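Local coordinates for protein alpha-L-rhamnosidase (Klebsiella oxytoca, PDB 4XHC) that hydrolyses terminal alpha-L-rhamnose residues from rhamnose-containing glycosides as a two-domain GH78 glycosidase, with rhamnose held in its pocket, at residues Ala69-Arg74 and Thr503-Phe508. Residues are numbered along the deposited sequence; the frame is centred on the assembly and turned at random.
Sequences ALFGWR and TFWEIF. With RAM (alpha-L-rhamnopyranose), chain C.
Leu70 and Phe71 reach Trp505 across a wide backbone gap: the nearest CA atoms of the two segments, those of Phe71 and Phe508, stand 12.6 Å apart. Residues 69-72 lead into strand 73-79 at one border of a six-stranded antiparallel sheet, whereas 503-508 is irregular chain between helices 482-498 and 534-540. No hydrogen bond joins the two, so side chains alone span the distance. The side chain of Phe71 leaves the backbone toward Trp505, which comes from the opposite direction. CZ of Phe71 lies over one face of the indole, 4.1 Å from CH2 of Trp505. The phenyl ring and the six-membered indole ring meet obliquely, their planes inclined at 45°. Their centroids are 5.6 Å apart. Leu70 and the indole run alongside one another in opposite directions. The CG of Leu70 is anti to the backbone N (chi1 -175°), which brings CD1 within 4.0 Å of Trp505 CH2. The outer corner of the indole thus meets both neighbours, while Met496 of helix 482-498 also touches Trp505. The next residue, Glu506, turns to the sugar: with an extended chain, its OE2 accepts a 2.6 Å hydrogen bond from O2 of the bound rhamnose. Tyr518 also bonds OE2, and Arg241 forms a salt bridge with OE1. The contact therefore joins the N-terminal beta domain to the six-hairpin glycosidase domain through a residue that directly precedes the sugar-binding Glu506 in sequence. With 99 Å² buried in total and exclusively apolar touches, it is a small van der Waals seam without the directional hold of a hydrogen bond.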
loop_
_atom_site.group_PDB
_atom_site.type_symbol
_atom_site.label_atom_id
_atom_site.label_comp_id
_atom_site.label_asym_id
_atom_site.label_seq_id
_atom_site.Cartn_x
_atom_site.Cartn_y
_atom_site.Cartn_z
ATOM N N ALA A 69 -24.133 -17.715 14.229
ATOM C CA ALA A 69 -23.682 -17.915 12.853
ATOM C C ALA A 69 -22.198 -18.284 12.809
ATOM O O ALA A 69 -21.556 -18.450 13.854
ATOM C CB ALA A 69 -23.953 -16.662 12.024
ATOM N N LEU A 70 -21.662 -18.408 11.590
ATOM C CA LEU A 70 -20.243 -18.737 11.372
ATOM C C LEU A 70 -19.331 -17.642 11.958
ATOM O O LEU A 70 -19.103 -16.601 11.315
ATOM C CB LEU A 70 -19.957 -18.951 9.865
ATOM C CG LEU A 70 -18.546 -19.418 9.439
ATOM C CD1 LEU A 70 -18.194 -20.734 10.120
ATOM C CD2 LEU A 70 -18.398 -19.541 7.922
ATOM N N PHE A 71 -18.842 -17.878 13.183
ATOM C CA PHE A 71 -17.953 -16.949 13.892
ATOM C C PHE A 71 -18.573 -15.568 14.080
ATOM O O PHE A 71 -17.880 -14.554 13.982
ATOM C CB PHE A 71 -16.606 -16.803 13.170
ATOM C CG PHE A 71 -15.917 -18.112 12.890
ATOM C CD1 PHE A 71 -15.598 -18.983 13.927
ATOM C CD2 PHE A 71 -15.576 -18.472 11.591
ATOM C CE1 PHE A 71 -14.967 -20.185 13.672
ATOM C CE2 PHE A 71 -14.947 -19.679 11.332
ATOM C CZ PHE A 71 -14.642 -20.537 12.376
ATOM N N GLY A 72 -19.880 -15.532 14.327
ATOM C CA GLY A 72 -20.569 -14.299 14.709
ATOM C C GLY A 72 -21.010 -13.327 13.623
ATOM O O GLY A 72 -21.428 -12.215 13.945
ATOM N N TRP A 73 -20.938 -13.721 12.351
ATOM C CA TRP A 73 -21.287 -12.818 11.251
ATOM C C TRP A 73 -22.077 -13.511 10.143
ATOM O O TRP A 73 -21.708 -14.592 9.703
ATOM C CB TRP A 73 -20.017 -12.174 10.682
ATOM C CG TRP A 73 -19.326 -11.267 11.663
ATOM C CD1 TRP A 73 -18.313 -11.606 12.504
ATOM C CD2 TRP A 73 -19.613 -9.881 11.919
ATOM N NE1 TRP A 73 -17.945 -10.524 13.268
ATOM C CE2 TRP A 73 -18.732 -9.454 12.933
ATOM C CE3 TRP A 73 -20.531 -8.960 11.392
ATOM C CZ2 TRP A 73 -18.734 -8.138 13.429
ATOM C CZ3 TRP A 73 -20.535 -7.646 11.891
ATOM C CH2 TRP A 73 -19.638 -7.251 12.894
ATOM N N ARG A 74 -23.154 -12.864 9.696
ATOM C CA ARG A 74 -24.042 -13.392 8.656
ATOM C C ARG A 74 -24.081 -12.459 7.447
ATOM O O ARG A 74 -24.158 -11.242 7.603
ATOM C CB ARG A 74 -25.463 -13.544 9.215
ATOM C CG ARG A 74 -26.439 -14.302 8.314
ATOM C CD ARG A 74 -27.870 -14.265 8.851
ATOM N NE ARG A 74 -28.463 -12.925 8.716
ATOM C CZ ARG A 74 -28.758 -12.086 9.716
ATOM N NH1 ARG A 74 -28.544 -12.411 10.987
ATOM N NH2 ARG A 74 -29.287 -10.900 9.435
ATOM N N THR A 503 -13.831 -24.998 1.925
ATOM C CA THR A 503 -12.613 -25.786 2.066
ATOM C C THR A 503 -12.434 -26.163 3.531
ATOM O O THR A 503 -12.924 -25.460 4.409
ATOM C CB THR A 503 -11.387 -24.989 1.611
ATOM O OG1 THR A 503 -11.349 -23.741 2.296
ATOM C CG2 THR A 503 -11.459 -24.722 0.132
ATOM N N PHE A 504 -11.735 -27.263 3.802
ATOM C CA PHE A 504 -11.567 -27.709 5.183
ATOM C C PHE A 504 -10.475 -26.936 5.934
ATOM O O PHE A 504 -9.487 -26.479 5.350
ATOM C CB PHE A 504 -11.354 -29.225 5.262
ATOM C CG PHE A 504 -12.589 -30.013 4.944
ATOM C CD1 PHE A 504 -13.789 -29.726 5.577
ATOM C CD2 PHE A 504 -12.566 -31.019 4.000
ATOM C CE1 PHE A 504 -14.941 -30.432 5.278
ATOM C CE2 PHE A 504 -13.713 -31.730 3.698
ATOM C CZ PHE A 504 -14.903 -31.435 4.338
ATOM N N TRP A 505 -10.667 -26.825 7.247
ATOM C CA TRP A 505 -9.918 -25.883 8.070
ATOM C C TRP A 505 -8.665 -26.499 8.674
ATOM O O TRP A 505 -8.617 -27.698 8.927
ATOM C CB TRP A 505 -10.811 -25.349 9.197
ATOM C CG TRP A 505 -12.137 -24.784 8.734
ATOM C CD1 TRP A 505 -12.461 -24.351 7.480
ATOM C CD2 TRP A 505 -13.303 -24.579 9.538
ATOM N NE1 TRP A 505 -13.759 -23.900 7.455
ATOM C CE2 TRP A 505 -14.297 -24.033 8.705
ATOM C CE3 TRP A 505 -13.602 -24.814 10.881
ATOM C CZ2 TRP A 505 -15.571 -23.718 9.172
ATOM C CZ3 TRP A 505 -14.865 -24.502 11.345
ATOM C CH2 TRP A 505 -15.835 -23.960 10.494
ATOM N N GLU A 506 -7.664 -25.661 8.920
ATOM C CA GLU A 506 -6.465 -26.071 9.640
ATOM C C GLU A 506 -6.790 -26.563 11.070
ATOM O O GLU A 506 -6.308 -27.618 11.497
ATOM C CB GLU A 506 -5.502 -24.898 9.716
ATOM C CG GLU A 506 -4.183 -25.187 10.424
ATOM C CD GLU A 506 -3.396 -23.928 10.730
ATOM O OE1 GLU A 506 -4.025 -22.845 10.743
ATOM O OE2 GLU A 506 -2.157 -23.997 10.936
ATOM N N ILE A 507 -7.603 -25.789 11.784
ATOM C CA ILE A 507 -7.937 -26.043 13.185
ATOM C C ILE A 507 -9.436 -26.306 13.334
ATOM O O ILE A 507 -10.240 -25.560 12.790
ATOM C CB ILE A 507 -7.607 -24.792 14.048
ATOM C CG1 ILE A 507 -6.155 -24.331 13.843
ATOM C CG2 ILE A 507 -7.906 -25.038 15.517
ATOM C CD1 ILE A 507 -5.103 -25.366 14.169
ATOM N N PHE A 508 -9.819 -27.349 14.071
ATOM C CA PHE A 508 -11.241 -27.574 14.399
ATOM C C PHE A 508 -11.489 -28.498 15.610
ATOM O O PHE A 508 -11.305 -29.722 15.543
ATOM C CB PHE A 508 -12.019 -28.077 13.164
ATOM C CG PHE A 508 -13.510 -28.203 13.387
ATOM C CD1 PHE A 508 -14.232 -27.188 14.015
ATOM C CD2 PHE A 508 -14.195 -29.332 12.958
ATOM C CE1 PHE A 508 -15.595 -27.310 14.225
ATOM C CE2 PHE A 508 -15.560 -29.456 13.169
ATOM C CZ PHE A 508 -16.260 -28.445 13.801
HETATM C C1 RAM C . 1.789 -24.984 11.637
HETATM C C2 RAM C . 0.880 -25.383 10.491
HETATM C C3 RAM C . 1.482 -26.533 9.706
HETATM C C4 RAM C . 2.076 -27.543 10.673
HETATM C C5 RAM C . 3.270 -26.910 11.366
HETATM C C6 RAM C . 3.483 -27.414 12.771
HETATM O O1 RAM C . 1.812 -23.612 11.707
HETATM O O2 RAM C . -0.339 -25.811 11.075
HETATM O O3 RAM C . 0.491 -27.166 8.894
HETATM O O4 RAM C . 2.508 -28.699 9.979
HETATM O O5 RAM C . 3.108 -25.476 11.431
#